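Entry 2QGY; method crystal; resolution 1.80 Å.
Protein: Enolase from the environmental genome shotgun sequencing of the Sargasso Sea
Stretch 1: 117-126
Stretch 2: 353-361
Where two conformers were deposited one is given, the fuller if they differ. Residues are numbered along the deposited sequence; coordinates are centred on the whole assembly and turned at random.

Stretch 1 (117-126) GKLKNLPLNS
Stretch 2, residues 353-361: HINKSAGLG

Two segments of one chain, at least 229 residues apart in sequence wherever they touch, meet here and bury 445 Å² between them. Stretch 1 closes one helix, crosses a short linker and enters a second helix; stretch 2 leaves a strand after Ile354 and runs as loop into a type II' turn from Ala358 to Gly361, closed by Gly361 N to Ala358 O at 3.0 Å.

The walk begins with Gly117, helical at phi/psi -60/-43 and packed directly on the turn: its CA lies 4.0 Å from Gly359 CA. An ideal CB on Gly117 would point toward stretch 2 and sit 2.5 Å from Gly359 CA, a clash, so the close approach of the two backbones depends on a bare alpha carbon here. Lys118 follows, its CB directed sideways and its chain extended (chi1 m, then t, t, t). Its aliphatic part lies beside the turn, with Lys118 CG 4.2 Å from Ala358 CB, while the amine is hydrogen-bonded elsewhere in the structure. Leu119 (m, t) points away, and Lys120, with chi2 off-rotamer at -98°, leads its end away as well; neither touches stretch 2.

Asn121 breaks the helix with positive phi (52/46). Around it Leu122 N bonds to Gly117 O at 2.9 Å, and Asn121 N makes a weak bond to Lys118 O at 3.2 Å. Asn121 (chi1 t, chi2 41°) starts away from stretch 2, yet its end swings back to place OD1 3.9 Å from Ala358 CB. Ala358 CB also lies 4.0 Å from Gly117 O, so a small side chain fits among the helix end and the residues that follow it.

Leu122 then extends to -134/144 and turns its side chain (m, t) away, leaving the backbone to make the contact. Its carbonyl accepts the shorter of the two hydrogen bonds, Gly359 N to Leu122 O, 2.8 Å and nearly straight at 169°. Leu122 O also receives a CA-H...O contact from Ala358 CA at 3.6 Å.

Pro123 (-62/153, C-gamma endo) has no amide hydrogen to offer and contributes surface instead: its CB comes 3.2 Å from Ser357 O and its CG 3.9 Å from Lys356 O. It forms a single beta bridge with Gly359, Pro123 CA to Gly359 CA 4.3 Å, through which the backbones run parallel. Beyond it, Leu124 N donates to Gly359 O at 3.0 Å and 153°, so Gly359 bonds to both sequence neighbours of Pro123. Gly359 adopts 59/-129, a positive phi that by itself favours glycine. Leu124 (t, p) packs CD2 against Leu360 CD2 at 3.5 Å; Leu360 (m, t) starts away but brings its end back. Asn125 (chi1 p, chi2 3°) places ND2 3.6 Å from CD1 of Ile354 (m, t), whose CB points toward stretch 1. Ser126 lies out of reach. Two backbone hydrogen bonds accompany the register; glycines, Ala358, Pro123 and leucine tips pack nearby, with the side chains of Lys118, Asn121 and Asn125.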

ATOM      1  N   GLY A 117      25.902   9.081   7.949  1.00 21.81           N
ATOM      2  CA  GLY A 117      26.300  10.342   8.583  1.00 23.51           C
ATOM      3  C   GLY A 117      27.387  10.138   9.633  1.00 24.16           C
ATOM      4  O   GLY A 117      28.348  10.932   9.725  1.00 24.43           O
ATOM      5  N   LYS A 118      27.224   9.093  10.439  1.00 24.71           N
ATOM      6  CA  LYS A 118      28.201   8.766  11.476  1.00 25.54           C
ATOM      7  C   LYS A 118      29.534   8.315  10.903  1.00 26.57           C
ATOM      8  O   LYS A 118      30.579   8.622  11.473  1.00 26.70           O
ATOM      9  CB  LYS A 118      27.653   7.721  12.460  1.00 25.81           C
ATOM     10  CG  LYS A 118      26.629   8.335  13.422  1.00 26.69           C
ATOM     11  CD  LYS A 118      25.873   7.297  14.249  1.00 26.49           C
ATOM     12  CE  LYS A 118      24.722   7.980  14.992  1.00 30.73           C
ATOM     13  NZ  LYS A 118      23.678   7.060  15.577  1.00 33.26           N
ATOM     14  N   LEU A 119      29.498   7.564   9.809  1.00 26.07           N
ATOM     15  CA  LEU A 119      30.732   7.144   9.134  1.00 26.68           C
ATOM     16  C   LEU A 119      31.537   8.315   8.533  1.00 27.94           C
ATOM     17  O   LEU A 119      32.779   8.278   8.481  1.00 27.90           O
ATOM     18  CB  LEU A 119      30.413   6.086   8.085  1.00 26.20           C
ATOM     19  CG  LEU A 119      29.960   4.736   8.642  1.00 25.07           C
ATOM     20  CD1 LEU A 119      29.445   3.856   7.543  1.00 26.15           C
ATOM     21  CD2 LEU A 119      31.123   4.031   9.377  1.00 25.78           C
ATOM     22  N   LYS A 120      30.831   9.343   8.081  1.00 28.32           N
ATOM     23  CA  LYS A 120      31.451  10.566   7.559  1.00 29.89           C
ATOM     24  C   LYS A 120      31.673  11.629   8.640  1.00 29.34           C
ATOM     25  O   LYS A 120      32.262  12.677   8.379  1.00 30.73           O
ATOM     26  CB  LYS A 120      30.560  11.149   6.462  1.00 30.42           C
ATOM     27  CG  LYS A 120      30.498  10.307   5.214  1.00 34.03           C
ATOM     28  CD  LYS A 120      31.459  10.808   4.125  1.00 39.74           C
ATOM     29  CE  LYS A 120      31.089  12.221   3.661  1.00 40.93           C
ATOM     30  NZ  LYS A 120      31.568  12.540   2.277  1.00 42.76           N
ATOM     31  N   ASN A 121      31.199  11.366   9.848  1.00 28.66           N
ATOM     32  CA  ASN A 121      31.179  12.361  10.933  1.00 28.56           C
ATOM     33  C   ASN A 121      30.536  13.683  10.525  1.00 27.86           C
ATOM     34  O   ASN A 121      31.058  14.779  10.795  1.00 27.70           O
ATOM     35  CB  ASN A 121      32.572  12.586  11.558  1.00 28.88           C
ATOM     36  CG  ASN A 121      32.498  13.292  12.904  1.00 30.75           C
ATOM     37  OD1 ASN A 121      31.613  13.001  13.727  1.00 34.56           O
ATOM     38  ND2 ASN A 121      33.425  14.228  13.142  1.00 30.92           N
ATOM     39  N   LEU A 122      29.390  13.583   9.869  1.00 26.33           N
ATOM     40  CA  LEU A 122      28.684  14.758   9.412  1.00 24.89           C
ATOM     41  C   LEU A 122      27.193  14.669   9.735  1.00 23.92           C
ATOM     42  O   LEU A 122      26.613  13.594   9.644  1.00 23.23           O
ATOM     43  CB  LEU A 122      28.863  14.922   7.896  1.00 25.34           C
ATOM     44  CG  LEU A 122      30.193  15.460   7.336  1.00 26.93           C
ATOM     45  CD1 LEU A 122      30.128  15.455   5.817  1.00 29.08           C
ATOM     46  CD2 LEU A 122      30.470  16.862   7.841  1.00 29.33           C
ATOM     47  N   PRO A 123      26.569  15.809  10.069  1.00 23.66           N
ATOM     48  CA  PRO A 123      25.106  15.763  10.181  1.00 23.48           C
ATOM     49  C   PRO A 123      24.472  15.392   8.845  1.00 22.66           C
ATOM     50  O   PRO A 123      25.049  15.647   7.788  1.00 21.89           O
ATOM     51  CB  PRO A 123      24.716  17.177  10.601  1.00 23.35           C
ATOM     52  CG  PRO A 123      25.929  18.029  10.407  1.00 24.35           C
ATOM     53  CD  PRO A 123      27.123  17.149  10.342  1.00 23.62           C
ATOM     54  N   LEU A 124      23.287  14.788   8.900  1.00 21.84           N
ATOM     55  CA  LEU A 124      22.657  14.270   7.684  1.00 22.56           C
ATOM     56  C   LEU A 124      22.486  15.357   6.607  1.00 22.13           C
ATOM     57  O   LEU A 124      22.722  15.113   5.404  1.00 21.99           O
ATOM     58  CB  LEU A 124      21.312  13.636   8.036  1.00 21.52           C
ATOM     59  CG  LEU A 124      20.457  13.193   6.855  1.00 22.72           C
ATOM     60  CD1 LEU A 124      21.234  12.245   5.921  1.00 22.18           C
ATOM     61  CD2 LEU A 124      19.202  12.535   7.396  1.00 21.62           C
ATOM     62  N   ASN A 125      22.103  16.558   7.016  1.00 22.99           N
ATOM     63  CA  ASN A 125      21.852  17.600   6.018  1.00 24.21           C
ATOM     64  C   ASN A 125      23.113  17.906   5.197  1.00 24.96           C
ATOM     65  O   ASN A 125      23.021  18.183   4.001  1.00 25.46           O
ATOM     66  CB  ASN A 125      21.137  18.851   6.569  1.00 24.12           C
ATOM     67  CG  ASN A 125      21.846  19.510   7.772  1.00 24.83           C
ATOM     68  OD1 ASN A 125      22.909  19.095   8.187  1.00 24.38           O
ATOM     69  ND2 ASN A 125      21.233  20.584   8.307  1.00 22.48           N
ATOM     70  N   SER A 126      24.274  17.790   5.829  1.00 25.84           N
ATOM     71  CA  SER A 126      25.571  17.971   5.154  1.00 26.44           C
ATOM     72  C   SER A 126      25.906  16.867   4.154  1.00 27.09           C
ATOM     73  O   SER A 126      26.695  17.087   3.214  1.00 27.37           O
ATOM     74  CB  SER A 126      26.695  18.134   6.183  1.00 26.33           C
ATOM     75  OG  SER A 126      26.619  19.412   6.800  1.00 27.43           O
ATOM     76  N   HIS A 353      15.713  24.615  15.228  1.00 24.43           N
ATOM     77  CA  HIS A 353      17.147  24.705  14.970  0.50 24.89           C
ATOM     78  C   HIS A 353      17.808  23.348  15.138  1.00 25.31           C
ATOM     79  O   HIS A 353      17.765  22.769  16.206  1.00 24.79           O
ATOM     80  CB  HIS A 353      17.834  25.752  15.857  0.50 25.03           C
ATOM     81  CG  HIS A 353      19.319  25.822  15.652  0.50 26.26           C
ATOM     82  ND1 HIS A 353      19.908  26.695  14.761  0.50 26.46           N
ATOM     83  CD2 HIS A 353      20.329  25.108  16.201  0.50 28.17           C
ATOM     84  CE1 HIS A 353      21.217  26.524  14.778  0.50 27.93           C
ATOM     85  NE2 HIS A 353      21.500  25.563  15.641  0.50 28.54           N
ATOM     86  N   ILE A 354      18.412  22.860  14.059  1.00 27.06           N
ATOM     87  CA  ILE A 354      19.010  21.521  14.010  1.00 30.64           C
ATOM     88  C   ILE A 354      20.363  21.558  14.670  1.00 32.13           C
ATOM     89  O   ILE A 354      21.128  22.491  14.451  1.00 33.30           O
ATOM     90  CB  ILE A 354      19.257  21.058  12.538  1.00 30.89           C
ATOM     91  CG1 ILE A 354      17.966  21.043  11.745  1.00 32.53           C
ATOM     92  CG2 ILE A 354      19.952  19.688  12.496  1.00 30.92           C
ATOM     93  CD1 ILE A 354      18.176  20.901  10.235  1.00 31.43           C
ATOM     94  N   ASN A 355      20.701  20.544  15.453  1.00 33.57           N
ATOM     95  CA  ASN A 355      22.043  20.544  15.981  1.00 34.81           C
ATOM     96  C   ASN A 355      23.059  20.005  14.960  1.00 34.96           C
ATOM     97  O   ASN A 355      22.700  19.545  13.855  1.00 35.16           O
ATOM     98  CB  ASN A 355      22.115  19.889  17.371  1.00 35.52           C
ATOM     99  CG  ASN A 355      22.108  18.383  17.326  1.00 36.14           C
ATOM    100  OD1 ASN A 355      21.991  17.735  18.372  1.00 39.71           O
ATOM    101  ND2 ASN A 355      22.233  17.809  16.134  1.00 35.05           N
ATOM    102  N   LYS A 356      24.321  20.073  15.337  1.00 35.13           N
ATOM    103  CA  LYS A 356      25.412  19.814  14.431  1.00 35.59           C
ATOM    104  C   LYS A 356      26.019  18.416  14.641  1.00 34.21           C
ATOM    105  O   LYS A 356      27.091  18.131  14.117  1.00 34.10           O
ATOM    106  CB  LYS A 356      26.460  20.934  14.609  1.00 35.72           C
ATOM    107  CG  LYS A 356      27.892  20.633  14.145  1.00 37.59           C
ATOM    108  CD  LYS A 356      28.885  21.702  14.655  1.00 37.79           C
ATOM    109  CE  LYS A 356      30.344  21.270  14.458  1.00 39.58           C
ATOM    110  NZ  LYS A 356      31.252  22.432  14.713  1.00 43.20           N
ATOM    111  N   SER A 357      25.326  17.544  15.378  1.00 32.52           N
ATOM    112  CA  SER A 357      25.835  16.189  15.646  1.00 31.23           C
ATOM    113  C   SER A 357      25.790  15.342  14.376  1.00 29.76           C
ATOM    114  O   SER A 357      25.047  15.649  13.437  1.00 29.72           O
ATOM    115  CB  SER A 357      25.028  15.498  16.762  1.00 30.16           C
ATOM    116  OG  SER A 357      25.066  16.282  17.942  1.00 34.97           O
ATOM    117  N   ALA A 358      26.574  14.273  14.354  1.00 27.65           N
ATOM    118  CA  ALA A 358      26.628  13.398  13.203  1.00 25.98           C
ATOM    119  C   ALA A 358      25.272  12.706  12.944  1.00 24.72           C
ATOM    120  O   ALA A 358      24.535  12.385  13.889  1.00 23.32           O
ATOM    121  CB  ALA A 358      27.739  12.358  13.385  1.00 26.51           C
ATOM    122  N   GLY A 359      24.982  12.459  11.663  1.00 23.04           N
ATOM    123  CA  GLY A 359      23.747  11.767  11.252  1.00 21.72           C
ATOM    124  C   GLY A 359      22.529  12.525  11.734  1.00 20.86           C
ATOM    125  O   GLY A 359      22.434  13.720  11.532  1.00 20.82           O
ATOM    126  N   LEU A 360      21.602  11.833  12.401  1.00 19.81           N
ATOM    127  CA  LEU A 360      20.392  12.469  12.911  1.00 18.35           C
ATOM    128  C   LEU A 360      20.546  13.012  14.316  1.00 18.77           C
ATOM    129  O   LEU A 360      19.603  13.586  14.880  1.00 18.99           O
ATOM    130  CB  LEU A 360      19.241  11.446  12.948  1.00 19.44           C
ATOM    131  CG  LEU A 360      18.894  10.790  11.620  1.00 18.11           C
ATOM    132  CD1 LEU A 360      17.943   9.587  11.917  1.00 19.55           C
ATOM    133  CD2 LEU A 360      18.229  11.834  10.714  1.00 19.78           C
ATOM    134  N   GLY A 361      21.703  12.781  14.922  1.00 18.69           N
ATOM    135  CA  GLY A 361      21.955  13.365  16.243  1.00 19.23           C
ATOM    136  C   GLY A 361      21.102  12.760  17.346  1.00 20.01           C
ATOM    137  O   GLY A 361      20.851  13.410  18.365  1.00 21.48           O
TER